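Local coordinates for CADD-like protein of unknown function (Nostoc punctiforme, PDB 3B5O) that is of unknown function but, as an all-helical CADD-like member of the haem-oxygenase-like clan, may act as an oxidoreductase, at residues Ile41-Val44 with Met45-Ser49; Tyr48-Phe51 with Pro52-Val56; Leu61-Arg64 with Lys65-Ala69; Ile93-Tyr96 with Thr97-Ala100; Met218-Trp221 with Trp222-Leu225. All blocks are in the same frame, centred on the assembly; numbering follows the deposited sequence. Where two conformers were deposited one is given.

Contact 1: Ile41-Val44 with Met45-Ser49; sequences IAYV and MQQYS
Y43 and Q47, one turn apart on helix 38-68, meet in a CH-pi contact. Q47 CG lies over one face of the Y43 ring, 4.1 Å from its centroid and 21° off the normal. The methylene is offset toward the hydroxyl end, its nearest ring atom being Y43 CZ at 3.9 Å from Q47 CG. With Y43 CG anti to the backbone N (chi1 168°) the ring runs along the following turn, while Q47 CG, anti to its own carbonyl carbon, is set over the ring; the bend at chi2 then only directs the amide. The polar ends are held by other parts of the fold: Y43 OH bonds to E228, Q47 OE1 to T120 OG1 and S117 N, and Q47 NE2 to M115 O. Replacing Y43 with an alanine would probably deprive E228 of its hydroxyl partner and set the Q47 methylene free of the ring that covers it.

Backbone hydrogen bonds link the same turns. Q47 N reaches Y43 O at 3.0 Å with an N-H...O angle of 173°, and Y48 N reaches V44 O at 2.8 Å. S49 adds a side-chain bond, its OG folding back to Q46 O at 2.7 Å.

Van der Waals packing fills the intervals: the Q46 CG methylene rests 3.3 Å from A42 O. V44 faces A229 of helix 204-230, and selenomethionine M45 faces L103 of helix 95-107. Regular i to i+4 bonding, with neighbouring helices on more than one side, is what a buried helix of an all-helical bundle displays, consistent with the haem-oxygenase-like clan.

Contact 2: Tyr48-Phe51 with Pro52-Val56; sequences YSIF and PKELV
F51 and L55 make the tightly packed side of this turn of helix 38-68. L55 CD1 stands over the centre of one F51 ring face, 3.8 Å from the centroid and 13° off the normal. The other methyl, L55 CD2, lies 3.7 Å from F51 CE1, making the leucine fork a two-point support. F51 CG is anti to the backbone N (chi1 -166°), which carries the ring forward over the next turn, where W221 and selenomethionine M218 of helix 204-230 also meet it. An alanine in place of F51 is likely to leave both L55 methyls without their aromatic partner and open a gap toward W221.

P52 extends the compact side: its CD sits over one face of the Y48 ring, offset to the rim, 4.3 Å from the centroid. The same CD is pressed to 3.0 Å from Y48 O, where a regular helix would bring an amide hydrogen.

I50 CG2 and E54 CG touch more loosely, at 3.9 Å, flanked by L124 of helix 118-131. The solvent side is K53, which meets the preceding turn mainly through CB and extends past Y96 of helix 95-107.

Chemically, P52 has no N-H for Y48 O, and K53 N stands 3.7 Å from S49 O; i to i+4 bonding resumes only when E54 N reaches I50 O at 3.0 Å. CH-pi and apolar contacts thus bridge the kinked turn where bonds are missing.

Contact 3: Leu61-Arg64 with Lys65-Ala69; sequences LARR and KALGA
The R63 guanidinium meets L67 obliquely, neither squarely over a face nor at an edge. The two side chains run side by side in the same direction, and NH1 is the atom turned to the L67 methyl CD1; the closeness of that pair is doubtful, since L67 was modelled in two conformers. A bend at chi3 (71°) turns the R63 guanidinium so that NH1 faces L67 while NH2 forms a salt bridge with E60 OE2. The second flat group, the guanidinium of R64, sits on a chain extended as far as NE and bridges to the same carboxylate oxygen. One glutamate oxygen therefore draws in two consecutive arginines, which probably eases their mutual charge.

K65 leaves the other way. Its CG packs 3.4 Å from L61 O, and the chain bends at chi2 to bring NZ to the carbonyl of R133.

The backbone stays regular to the end: A66 N reaches A62 O at 2.9 Å, L67 N reaches R63 O at 2.9 Å with an N-H...O angle of 171°, and G68 N reaches R64 O at 2.9 Å. A69 N still bonds to K65 O, at 3.1 Å, as the chain leaves the helix.

On the inner side A62 touches L78, and A66 touches V74, of helix 72-85. Because later residues of one helix meet earlier residues of the other, this is the closed end of an antiparallel helical hairpin, joined by a short turn.

Contact 4: Ile93-Tyr96 with Thr97-Ala100; sequences ISHY and TLLA
S94 and T97 form the polar part of this helix start. S94 is the N-cap of helix 95-107: its OG accepts from T97 N at 3.0 Å, with an N-H...O angle of 157°. A chi1 of 70° places OG between its own backbone N and carbonyl carbon, from where it can turn to the first turn of the helix. The T97 hydroxyl comes equally near, OG1 to S94 OG being 3.0 Å, though where its proton goes is not settled.

Apolar contact closes the same turn from outside. I93 CG2 lies 3.6 Å from L98 CD2 and 3.7 Å from T97 CG2, the isoleucine crossing both side chains at about a right angle. With I93 just before the cap and L98 four residues after it, this pair is a hydrophobic staple.

Backbone bonding starts directly at the cap. L98 N reaches S94 O at 3.0 Å, and A100 N reaches Y96 O at 2.9 Å. Y96 adds a looser touch, its CZ lying 4.3 Å from A100 CB.

H95 points away from the turn into surrounding structure, its NE2 bonded to K178 and its ring edge-to-face with H179.

Cap and staple are complementary. The serine oxygen takes up an amide hydrogen that no preceding turn can serve, while I93 and L98 clasp the chain where it enters the helix, so that a partly exposed terminus is fixed by both polar and apolar means.

Contact 5: Met218-Trp221 with Trp222-Leu225; sequences MQVW and WQEL
M218, a selenomethionine, meets W222 through its carbonyl: M218 O accepts from W222 N at 3.0 Å, and the same oxygen lies 3.2 Å from W222 CD1 of the indole.

Q219 comes next, crossing Q223 with the amide planes 44° apart. Its CG lies 3.9 Å from Q223 NE2, and a water spans the two amides, accepting from Q219 NE2 at 3.3 Å and donating to Q223 OE1 at 2.9 Å. The other end of the Q219 amide, OE1, bonds to A21 N.

V220 places a methyl beside the carboxylate of E224; the exact distance is doubtful, as the valine has two conformers. E224 OE2 is salt-bridged to K122.

W221 turns the edge of its six-membered ring toward the face of the W222 five-membered ring, centroids 5.0 Å apart and planes at 57°, an edge-to-face pair. With CG anti to the backbone N (chi1 175°), the W221 indole stands out from the helix about level with its own CA, and its NE1 bonds to T120 OG1.

W222 NE1, by contrast, is buried without a modelled partner, probably a small polar cost, while the water joins the glutamine amides in addition to the backbone bond from Q223 N to Q219 O.

In the fold
Contacts 1, 2 and 3 follow one another along helix 38-68. Contact 1 is the most buried, while contact 3 lies farthest from the chain's centre, about 20 Å centre to centre, and is dominated by charged side chains. Contacts 2 and 5 bring aromatic residues together across two helices: Y48 and F51 both meet W221 of helix 204-230, and contact 1 joins the same interface through L225. Contact 4 borders helix 38-68 differently, with Y96 against K53 and L99 against Y48. Y48 therefore belongs to contacts 1 and 2 and touches contacts 4 and 5. Chemistry changes accordingly, from ring and methyl packing inside to capping and charged groups at helix ends.

Contact 1: Ile41-Val44 with Met45-Ser49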
loop_
_atom_site.group_PDB
_atom_site.type_symbol
_atom_site.label_atom_id
_atom_site.label_comp_id
_atom_site.label_asym_id
_atom_site.label_seq_id
_atom_site.Cartn_x
_atom_site.Cartn_y
_atom_site.Cartn_z
ATOM N N ILE A 41 0.518 1.570 18.814
ATOM C CA ILE A 41 0.767 0.745 17.629
ATOM C C ILE A 41 -0.557 0.155 17.098
ATOM O O ILE A 41 -0.743 0.013 15.895
ATOM C CB ILE A 41 1.862 -0.317 17.872
ATOM C CG1 ILE A 41 3.157 0.379 18.308
ATOM C CG2 ILE A 41 2.110 -1.180 16.635
ATOM C CD1 ILE A 41 3.645 1.514 17.387
ATOM N N ALA A 42 -1.500 -0.134 17.990
ATOM C CA ALA A 42 -2.833 -0.538 17.544
ATOM C C ALA A 42 -3.484 0.572 16.718
ATOM O O ALA A 42 -4.139 0.286 15.706
ATOM C CB ALA A 42 -3.711 -0.912 18.754
ATOM N N TYR A 43 -3.309 1.824 17.136
ATOM C CA TYR A 43 -3.800 2.982 16.382
ATOM C C TYR A 43 -3.194 3.013 14.995
ATOM O O TYR A 43 -3.903 3.250 14.005
ATOM C CB TYR A 43 -3.489 4.285 17.118
ATOM C CG TYR A 43 -3.698 5.529 16.315
ATOM C CD1 TYR A 43 -4.951 6.119 16.225
ATOM C CD2 TYR A 43 -2.665 6.090 15.581
ATOM C CE1 TYR A 43 -5.157 7.261 15.453
ATOM C CE2 TYR A 43 -2.859 7.227 14.828
ATOM C CZ TYR A 43 -4.103 7.814 14.759
ATOM O OH TYR A 43 -4.342 8.945 14.000
ATOM N N VAL A 44 -1.887 2.798 14.898
ATOM C CA VAL A 44 -1.255 2.752 13.594
ATOM C C VAL A 44 -1.913 1.671 12.705
ATOM O O VAL A 44 -2.180 1.909 11.531
ATOM C CB VAL A 44 0.279 2.492 13.712
ATOM C CG1 VAL A 44 0.895 2.159 12.339
ATOM C CG2 VAL A 44 0.970 3.681 14.394
HETATM N N MSE A 45 -2.158 0.485 13.256
HETATM C CA MSE A 45 -2.742 -0.599 12.492
HETATM C C MSE A 45 -4.185 -0.324 12.081
HETATM O O MSE A 45 -4.588 -0.688 10.979
HETATM C CB MSE A 45 -2.654 -1.924 13.260
HETATM C CG MSE A 45 -1.233 -2.539 13.278
HETATM SE SE MSE A 45 -0.423 -2.673 11.506
HETATM C CE MSE A 45 -1.867 -3.647 10.763
ATOM N N GLN A 46 -4.934 0.350 12.931
ATOM C CA GLN A 46 -6.284 0.758 12.566
ATOM C C GLN A 46 -6.253 1.696 11.369
ATOM O O GLN A 46 -7.011 1.538 10.411
ATOM C CB GLN A 46 -6.957 1.480 13.712
ATOM C CG GLN A 46 -7.316 0.603 14.899
ATOM C CD GLN A 46 -7.828 1.417 16.066
ATOM O OE1 GLN A 46 -7.380 2.535 16.315
ATOM N NE2 GLN A 46 -8.807 0.857 16.783
ATOM N N GLN A 47 -5.399 2.704 11.432
ATOM C CA GLN A 47 -5.263 3.629 10.298
ATOM C C GLN A 47 -4.715 2.958 9.058
ATOM O O GLN A 47 -5.208 3.195 7.941
ATOM C CB GLN A 47 -4.400 4.829 10.684
ATOM C CG GLN A 47 -5.090 5.706 11.686
ATOM C CD GLN A 47 -6.370 6.348 11.129
ATOM O OE1 GLN A 47 -6.381 6.873 10.019
ATOM N NE2 GLN A 47 -7.463 6.291 11.912
ATOM N N TYR A 48 -3.695 2.128 9.236
ATOM C CA TYR A 48 -3.121 1.423 8.105
ATOM C C TYR A 48 -4.196 0.650 7.348
ATOM O O TYR A 48 -4.220 0.652 6.121
ATOM C CB TYR A 48 -1.997 0.475 8.521
ATOM C CG TYR A 48 -1.645 -0.428 7.398
ATOM C CD1 TYR A 48 -0.863 0.021 6.340
ATOM C CD2 TYR A 48 -2.221 -1.690 7.303
ATOM C CE1 TYR A 48 -0.626 -0.819 5.247
ATOM C CE2 TYR A 48 -1.962 -2.515 6.252
ATOM C CZ TYR A 48 -1.193 -2.077 5.225
ATOM O OH TYR A 48 -0.973 -2.936 4.163
ATOM N N SER A 49 -5.082 -0.010 8.078
ATOM C CA SER A 49 -6.062 -0.876 7.456
ATOM C C SER A 49 -6.945 -0.181 6.419
ATOM O O SER A 49 -7.483 -0.831 5.526
ATOM C CB SER A 49 -6.918 -1.549 8.522
ATOM O OG SER A 49 -7.860 -0.675 9.096
#

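Contact 2: Tyr48-Phe51 with Pro52-Val56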
loop_
_atom_site.group_PDB
_atom_site.type_symbol
_atom_site.label_atom_id
_atom_site.label_comp_id
_atom_site.label_asym_id
_atom_site.label_seq_id
_atom_site.Cartn_x
_atom_site.Cartn_y
_atom_site.Cartn_z
ATOM N N TYR A 48 -3.695 2.128 9.236
ATOM C CA TYR A 48 -3.121 1.423 8.105
ATOM C C TYR A 48 -4.196 0.650 7.348
ATOM O O TYR A 48 -4.220 0.652 6.121
ATOM C CB TYR A 48 -1.997 0.475 8.521
ATOM C CG TYR A 48 -1.645 -0.428 7.398
ATOM C CD1 TYR A 48 -0.863 0.021 6.340
ATOM C CD2 TYR A 48 -2.221 -1.690 7.303
ATOM C CE1 TYR A 48 -0.626 -0.819 5.247
ATOM C CE2 TYR A 48 -1.962 -2.515 6.252
ATOM C CZ TYR A 48 -1.193 -2.077 5.225
ATOM O OH TYR A 48 -0.973 -2.936 4.163
ATOM N N SER A 49 -5.082 -0.010 8.078
ATOM C CA SER A 49 -6.062 -0.876 7.456
ATOM C C SER A 49 -6.945 -0.181 6.419
ATOM O O SER A 49 -7.483 -0.831 5.526
ATOM C CB SER A 49 -6.918 -1.549 8.522
ATOM O OG SER A 49 -7.860 -0.675 9.096
ATOM N N ILE A 50 -7.108 1.120 6.552
ATOM C CA ILE A 50 -7.928 1.878 5.626
ATOM C C ILE A 50 -7.310 1.845 4.236
ATOM O O ILE A 50 -8.015 1.864 3.229
ATOM C CB ILE A 50 -8.100 3.324 6.125
ATOM C CG1 ILE A 50 -8.892 3.341 7.429
ATOM C CG2 ILE A 50 -8.780 4.237 5.071
ATOM C CD1 ILE A 50 -8.910 4.659 8.170
ATOM N N PHE A 51 -5.988 1.826 4.167
ATOM C CA PHE A 51 -5.327 1.948 2.892
ATOM C C PHE A 51 -5.579 0.761 1.944
ATOM O O PHE A 51 -6.000 0.977 0.801
ATOM C CB PHE A 51 -3.849 2.261 3.145
ATOM C CG PHE A 51 -3.095 2.750 1.935
ATOM C CD1 PHE A 51 -3.612 3.724 1.111
ATOM C CD2 PHE A 51 -1.828 2.275 1.693
ATOM C CE1 PHE A 51 -2.874 4.196 0.012
ATOM C CE2 PHE A 51 -1.103 2.736 0.602
ATOM C CZ PHE A 51 -1.631 3.693 -0.219
ATOM N N PRO A 52 -5.390 -0.490 2.387
ATOM C CA PRO A 52 -5.760 -1.579 1.489
ATOM C C PRO A 52 -7.211 -1.539 1.046
ATOM O O PRO A 52 -7.509 -1.913 -0.099
ATOM C CB PRO A 52 -5.477 -2.854 2.286
ATOM C CG PRO A 52 -4.930 -2.447 3.569
ATOM C CD PRO A 52 -4.715 -0.978 3.600
ATOM N N LYS A 53 -8.124 -1.110 1.901
ATOM C CA LYS A 53 -9.516 -0.988 1.459
ATOM C C LYS A 53 -9.587 -0.011 0.292
ATOM O O LYS A 53 -10.050 -0.310 -0.829
ATOM C CB LYS A 53 -10.386 -0.483 2.592
ATOM C CG LYS A 53 -11.803 -0.074 2.121
ATOM C CD LYS A 53 -12.659 0.585 3.205
ATOM C CE LYS A 53 -12.615 -0.102 4.559
ATOM N NZ LYS A 53 -13.987 -0.297 5.115
ATOM N N GLU A 54 -9.096 1.181 0.539
ATOM C CA GLU A 54 -9.241 2.219 -0.449
ATOM C C GLU A 54 -8.477 1.967 -1.735
ATOM O O GLU A 54 -8.887 2.440 -2.802
ATOM C CB GLU A 54 -8.847 3.560 0.165
ATOM C CG GLU A 54 -9.766 3.971 1.304
ATOM C CD GLU A 54 -11.181 4.172 0.848
ATOM O OE1 GLU A 54 -11.420 4.948 -0.107
ATOM O OE2 GLU A 54 -12.055 3.503 1.398
ATOM N N LEU A 55 -7.383 1.226 -1.652
ATOM C CA LEU A 55 -6.589 0.961 -2.849
ATOM C C LEU A 55 -7.365 0.167 -3.905
ATOM O O LEU A 55 -7.063 0.278 -5.076
ATOM C CB LEU A 55 -5.257 0.299 -2.509
ATOM C CG LEU A 55 -4.163 1.185 -1.917
ATOM C CD1 LEU A 55 -3.023 0.301 -1.437
ATOM C CD2 LEU A 55 -3.687 2.244 -2.964
ATOM N N VAL A 56 -8.390 -0.593 -3.517
ATOM C CA VAL A 56 -9.188 -1.313 -4.509
ATOM C C VAL A 56 -9.900 -0.285 -5.410
ATOM O O VAL A 56 -9.873 -0.396 -6.642
ATOM C CB VAL A 56 -10.159 -2.272 -3.868
ATOM C CG1 VAL A 56 -10.911 -3.018 -4.944
ATOM C CG2 VAL A 56 -9.416 -3.274 -2.957
#

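Contact 3: Leu61-Arg64 with Lys65-Ala69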
loop_
_atom_site.group_PDB
_atom_site.type_symbol
_atom_site.label_atom_id
_atom_site.label_comp_id
_atom_site.label_asym_id
_atom_site.label_seq_id
_atom_site.Cartn_x
_atom_site.Cartn_y
_atom_site.Cartn_z
ATOM N N LEU A 61 -10.053 3.082 -10.585
ATOM C CA LEU A 61 -9.841 4.304 -11.360
ATOM C C LEU A 61 -8.746 4.105 -12.400
ATOM O O LEU A 61 -8.859 4.572 -13.541
ATOM C CB LEU A 61 -9.512 5.476 -10.460
ATOM C CG LEU A 61 -10.600 5.928 -9.494
ATOM C CD1 LEU A 61 -10.113 7.121 -8.660
ATOM C CD2 LEU A 61 -11.895 6.254 -10.238
ATOM N N ALA A 62 -7.679 3.409 -12.028
ATOM C CA ALA A 62 -6.601 3.117 -12.981
ATOM C C ALA A 62 -7.094 2.215 -14.117
ATOM O O ALA A 62 -6.715 2.413 -15.278
ATOM C CB ALA A 62 -5.415 2.452 -12.259
ATOM N N ARG A 63 -7.948 1.249 -13.787
ATOM C CA ARG A 63 -8.525 0.371 -14.802
ATOM C C ARG A 63 -9.291 1.192 -15.833
ATOM O O ARG A 63 -9.183 0.968 -17.046
ATOM C CB ARG A 63 -9.424 -0.666 -14.142
ATOM C CG ARG A 63 -9.945 -1.722 -15.127
ATOM C CD ARG A 63 -10.996 -2.616 -14.500
ATOM N NE ARG A 63 -12.250 -1.915 -14.271
ATOM C CZ ARG A 63 -13.170 -1.684 -15.199
ATOM N NH1 ARG A 63 -13.002 -2.104 -16.443
ATOM N NH2 ARG A 63 -14.257 -1.019 -14.883
ATOM N N ARG A 64 -10.070 2.153 -15.357
ATOM C CA ARG A 64 -10.849 3.000 -16.248
ATOM C C ARG A 64 -9.967 3.902 -17.099
ATOM O O ARG A 64 -10.256 4.138 -18.278
ATOM C CB ARG A 64 -11.852 3.817 -15.440
ATOM C CG ARG A 64 -12.924 2.941 -14.833
ATOM C CD ARG A 64 -13.790 3.626 -13.775
ATOM N NE ARG A 64 -14.886 2.703 -13.521
ATOM C CZ ARG A 64 -16.043 2.687 -14.191
ATOM N NH1 ARG A 64 -16.387 3.652 -15.051
ATOM N NH2 ARG A 64 -16.877 1.734 -13.923
ATOM N N LYS A 65 -8.886 4.403 -16.511
ATOM C CA LYS A 65 -7.921 5.196 -17.281
ATOM C C LYS A 65 -7.300 4.338 -18.390
ATOM O O LYS A 65 -7.134 4.789 -19.528
ATOM C CB LYS A 65 -6.829 5.756 -16.376
ATOM C CG LYS A 65 -7.284 6.895 -15.513
ATOM C CD LYS A 65 -7.337 8.239 -16.250
ATOM C CE LYS A 65 -7.950 9.299 -15.372
ATOM N NZ LYS A 65 -7.872 10.659 -16.011
ATOM N N ALA A 66 -6.936 3.112 -18.061
ATOM C CA ALA A 66 -6.327 2.210 -19.040
ATOM C C ALA A 66 -7.309 1.924 -20.171
ATOM O O ALA A 66 -6.958 2.015 -21.346
ATOM C CB ALA A 66 -5.866 0.936 -18.381
ATOM N N LEU A 67 -8.545 1.584 -19.834
ATOM C CA LEU A 67 -9.572 1.363 -20.873
ATOM C C LEU A 67 -9.737 2.577 -21.761
ATOM O O LEU A 67 -9.813 2.460 -23.000
ATOM C CB LEU A 67 -10.929 1.047 -20.250
ATOM C CG LEU A 67 -11.104 -0.342 -19.655
ATOM C CD1 LEU A 67 -12.473 -0.419 -18.995
ATOM C CD2 LEU A 67 -10.929 -1.474 -20.689
ATOM N N GLY A 68 -9.810 3.745 -21.138
ATOM C CA GLY A 68 -10.008 5.004 -21.856
ATOM C C GLY A 68 -8.936 5.296 -22.882
ATOM O O GLY A 68 -9.210 5.924 -23.911
ATOM N N ALA A 69 -7.724 4.828 -22.605
ATOM C CA ALA A 69 -6.560 5.011 -23.477
ATOM C C ALA A 69 -6.378 3.867 -24.473
ATOM O O ALA A 69 -5.439 3.892 -25.279
ATOM C CB ALA A 69 -5.289 5.146 -22.613
#

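Contact 4: Ile93-Tyr96 with Thr97-Ala100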
loop_
_atom_site.group_PDB
_atom_site.type_symbol
_atom_site.label_atom_id
_atom_site.label_comp_id
_atom_site.label_asym_id
_atom_site.label_seq_id
_atom_site.Cartn_x
_atom_site.Cartn_y
_atom_site.Cartn_z
ATOM N N ILE A 93 -13.331 -14.105 0.346
ATOM C CA ILE A 93 -13.059 -13.199 1.456
ATOM C C ILE A 93 -11.997 -12.194 0.990
ATOM O O ILE A 93 -10.911 -12.567 0.548
ATOM C CB ILE A 93 -12.521 -13.944 2.691
ATOM C CG1 ILE A 93 -13.471 -15.073 3.115
ATOM C CG2 ILE A 93 -12.308 -12.981 3.837
ATOM C CD1 ILE A 93 -12.875 -15.965 4.199
ATOM N N SER A 94 -12.322 -10.914 1.065
ATOM C CA SER A 94 -11.364 -9.901 0.642
ATOM C C SER A 94 -10.108 -9.893 1.499
ATOM O O SER A 94 -10.125 -10.246 2.687
ATOM C CB SER A 94 -11.985 -8.506 0.693
ATOM O OG SER A 94 -12.198 -8.072 2.023
ATOM N N HIS A 95 -9.017 -9.446 0.893
ATOM C CA HIS A 95 -7.775 -9.233 1.638
ATOM C C HIS A 95 -7.961 -8.292 2.813
ATOM O O HIS A 95 -7.425 -8.531 3.899
ATOM C CB HIS A 95 -6.671 -8.754 0.688
ATOM C CG HIS A 95 -6.205 -9.807 -0.267
ATOM N ND1 HIS A 95 -5.297 -9.551 -1.274
ATOM C CD2 HIS A 95 -6.512 -11.122 -0.366
ATOM C CE1 HIS A 95 -5.068 -10.660 -1.948
ATOM N NE2 HIS A 95 -5.788 -11.630 -1.416
ATOM N N TYR A 96 -8.743 -7.229 2.627
ATOM C CA TYR A 96 -9.059 -6.310 3.698
ATOM C C TYR A 96 -9.719 -7.031 4.867
ATOM O O TYR A 96 -9.345 -6.849 6.023
ATOM C CB TYR A 96 -9.947 -5.154 3.190
ATOM C CG TYR A 96 -10.487 -4.315 4.300
ATOM C CD1 TYR A 96 -9.684 -3.373 4.948
ATOM C CD2 TYR A 96 -11.767 -4.510 4.781
ATOM C CE1 TYR A 96 -10.171 -2.623 5.964
ATOM C CE2 TYR A 96 -12.256 -3.785 5.829
ATOM C CZ TYR A 96 -11.452 -2.834 6.440
ATOM O OH TYR A 96 -11.956 -2.090 7.465
ATOM N N THR A 97 -10.712 -7.855 4.566
ATOM C CA THR A 97 -11.420 -8.563 5.613
ATOM C C THR A 97 -10.525 -9.544 6.354
ATOM O O THR A 97 -10.637 -9.651 7.583
ATOM C CB THR A 97 -12.656 -9.240 5.030
ATOM O OG1 THR A 97 -13.578 -8.209 4.685
ATOM C CG2 THR A 97 -13.296 -10.186 6.053
ATOM N N LEU A 98 -9.642 -10.228 5.635
ATOM C CA LEU A 98 -8.695 -11.149 6.288
ATOM C C LEU A 98 -7.837 -10.398 7.303
ATOM O O LEU A 98 -7.628 -10.853 8.416
ATOM C CB LEU A 98 -7.826 -11.865 5.269
ATOM C CG LEU A 98 -8.531 -12.859 4.344
ATOM C CD1 LEU A 98 -7.582 -13.343 3.258
ATOM C CD2 LEU A 98 -9.097 -14.060 5.139
ATOM N N LEU A 99 -7.333 -9.239 6.910
ATOM C CA LEU A 99 -6.567 -8.424 7.836
ATOM C C LEU A 99 -7.413 -7.948 9.011
ATOM O O LEU A 99 -7.022 -8.094 10.180
ATOM C CB LEU A 99 -5.948 -7.223 7.100
ATOM C CG LEU A 99 -5.186 -6.225 7.966
ATOM C CD1 LEU A 99 -3.980 -6.894 8.632
ATOM C CD2 LEU A 99 -4.741 -5.029 7.100
ATOM N N ALA A 100 -8.590 -7.390 8.725
ATOM C CA ALA A 100 -9.422 -6.826 9.770
ATOM C C ALA A 100 -9.874 -7.907 10.752
ATOM O O ALA A 100 -9.822 -7.710 11.973
ATOM C CB ALA A 100 -10.640 -6.099 9.166
#

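Contact 5: Met218-Trp221 with Trp222-Leu225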
loop_
_atom_site.group_PDB
_atom_site.type_symbol
_atom_site.label_atom_id
_atom_site.label_comp_id
_atom_site.label_asym_id
_atom_site.label_seq_id
_atom_site.Cartn_x
_atom_site.Cartn_y
_atom_site.Cartn_z
HETATM N N MSE A 218 2.965 8.129 0.204
HETATM C CA MSE A 218 2.902 7.037 1.178
HETATM C C MSE A 218 3.928 7.246 2.280
HETATM O O MSE A 218 3.647 7.009 3.465
HETATM C CB MSE A 218 3.147 5.714 0.490
HETATM C CG MSE A 218 2.028 5.299 -0.461
HETATM SE SE MSE A 218 2.418 3.728 -1.476
HETATM C CE MSE A 218 2.275 2.439 -0.074
ATOM N N GLN A 219 5.128 7.681 1.915
ATOM C CA GLN A 219 6.140 7.951 2.932
ATOM C C GLN A 219 5.735 9.049 3.908
ATOM O O GLN A 219 5.900 8.911 5.125
ATOM C CB GLN A 219 7.505 8.216 2.300
ATOM C CG GLN A 219 8.517 8.726 3.328
ATOM C CD GLN A 219 9.927 8.380 3.007
ATOM O OE1 GLN A 219 10.266 7.217 2.872
ATOM N NE2 GLN A 219 10.779 9.398 2.920
ATOM N N VAL A 220 5.229 10.150 3.365
ATOM C CA VAL A 220 4.724 11.239 4.182
ATOM C C VAL A 220 3.668 10.740 5.172
ATOM O O VAL A 220 3.693 11.093 6.335
ATOM C CB VAL A 220 4.214 12.414 3.293
ATOM C CG1 VAL A 220 3.279 13.325 4.077
ATOM C CG2 VAL A 220 5.420 13.190 2.719
ATOM N N TRP A 221 2.770 9.882 4.709
ATOM C CA TRP A 221 1.736 9.299 5.568
ATOM C C TRP A 221 2.318 8.500 6.712
ATOM O O TRP A 221 1.923 8.687 7.864
ATOM C CB TRP A 221 0.797 8.449 4.731
ATOM C CG TRP A 221 -0.252 7.688 5.450
ATOM C CD1 TRP A 221 -1.266 8.183 6.203
ATOM C CD2 TRP A 221 -0.449 6.277 5.364
ATOM N NE1 TRP A 221 -2.058 7.157 6.643
ATOM C CE2 TRP A 221 -1.602 5.976 6.116
ATOM C CE3 TRP A 221 0.233 5.239 4.709
ATOM C CZ2 TRP A 221 -2.108 4.685 6.209
ATOM C CZ3 TRP A 221 -0.250 3.961 4.808
ATOM C CH2 TRP A 221 -1.419 3.689 5.565
ATOM N N TRP A 222 3.260 7.622 6.419
ATOM C CA TRP A 222 3.880 6.846 7.498
ATOM C C TRP A 222 4.515 7.760 8.548
ATOM O O TRP A 222 4.410 7.511 9.738
ATOM C CB TRP A 222 4.929 5.879 6.923
ATOM C CG TRP A 222 4.338 4.607 6.406
ATOM C CD1 TRP A 222 4.117 4.253 5.107
ATOM C CD2 TRP A 222 3.834 3.539 7.201
ATOM N NE1 TRP A 222 3.525 3.013 5.038
ATOM C CE2 TRP A 222 3.338 2.557 6.319
ATOM C CE3 TRP A 222 3.761 3.312 8.584
ATOM C CZ2 TRP A 222 2.795 1.373 6.773
ATOM C CZ3 TRP A 222 3.213 2.139 9.023
ATOM C CH2 TRP A 222 2.737 1.190 8.127
ATOM N N GLN A 223 5.187 8.813 8.088
ATOM C CA GLN A 223 5.822 9.764 8.992
ATOM C C GLN A 223 4.777 10.476 9.846
ATOM O O GLN A 223 4.928 10.621 11.067
ATOM C CB GLN A 223 6.667 10.756 8.199
ATOM C CG GLN A 223 7.837 10.080 7.507
ATOM C CD GLN A 223 8.588 10.963 6.551
ATOM O OE1 GLN A 223 8.022 11.863 5.924
ATOM N NE2 GLN A 223 9.904 10.693 6.418
ATOM N N GLU A 224 3.681 10.888 9.216
ATOM C CA GLU A 224 2.663 11.636 9.931
ATOM C C GLU A 224 1.895 10.746 10.880
ATOM O O GLU A 224 1.501 11.185 11.982
ATOM C CB GLU A 224 1.698 12.302 8.940
ATOM C CG GLU A 224 2.330 13.411 8.170
ATOM C CD GLU A 224 1.509 13.892 6.986
ATOM O OE1 GLU A 224 0.495 13.262 6.685
ATOM O OE2 GLU A 224 1.909 14.893 6.393
ATOM N N LEU A 225 1.679 9.508 10.474
ATOM C CA LEU A 225 0.975 8.545 11.308
ATOM C C LEU A 225 1.795 8.129 12.543
ATOM O O LEU A 225 1.240 7.830 13.604
ATOM C CB LEU A 225 0.604 7.347 10.450
ATOM C CG LEU A 225 -0.215 6.260 11.105
ATOM C CD1 LEU A 225 -1.583 6.783 11.483
ATOM C CD2 LEU A 225 -0.368 5.096 10.157
HETATM O O HOH W 1 9.210 12.231 3.352
#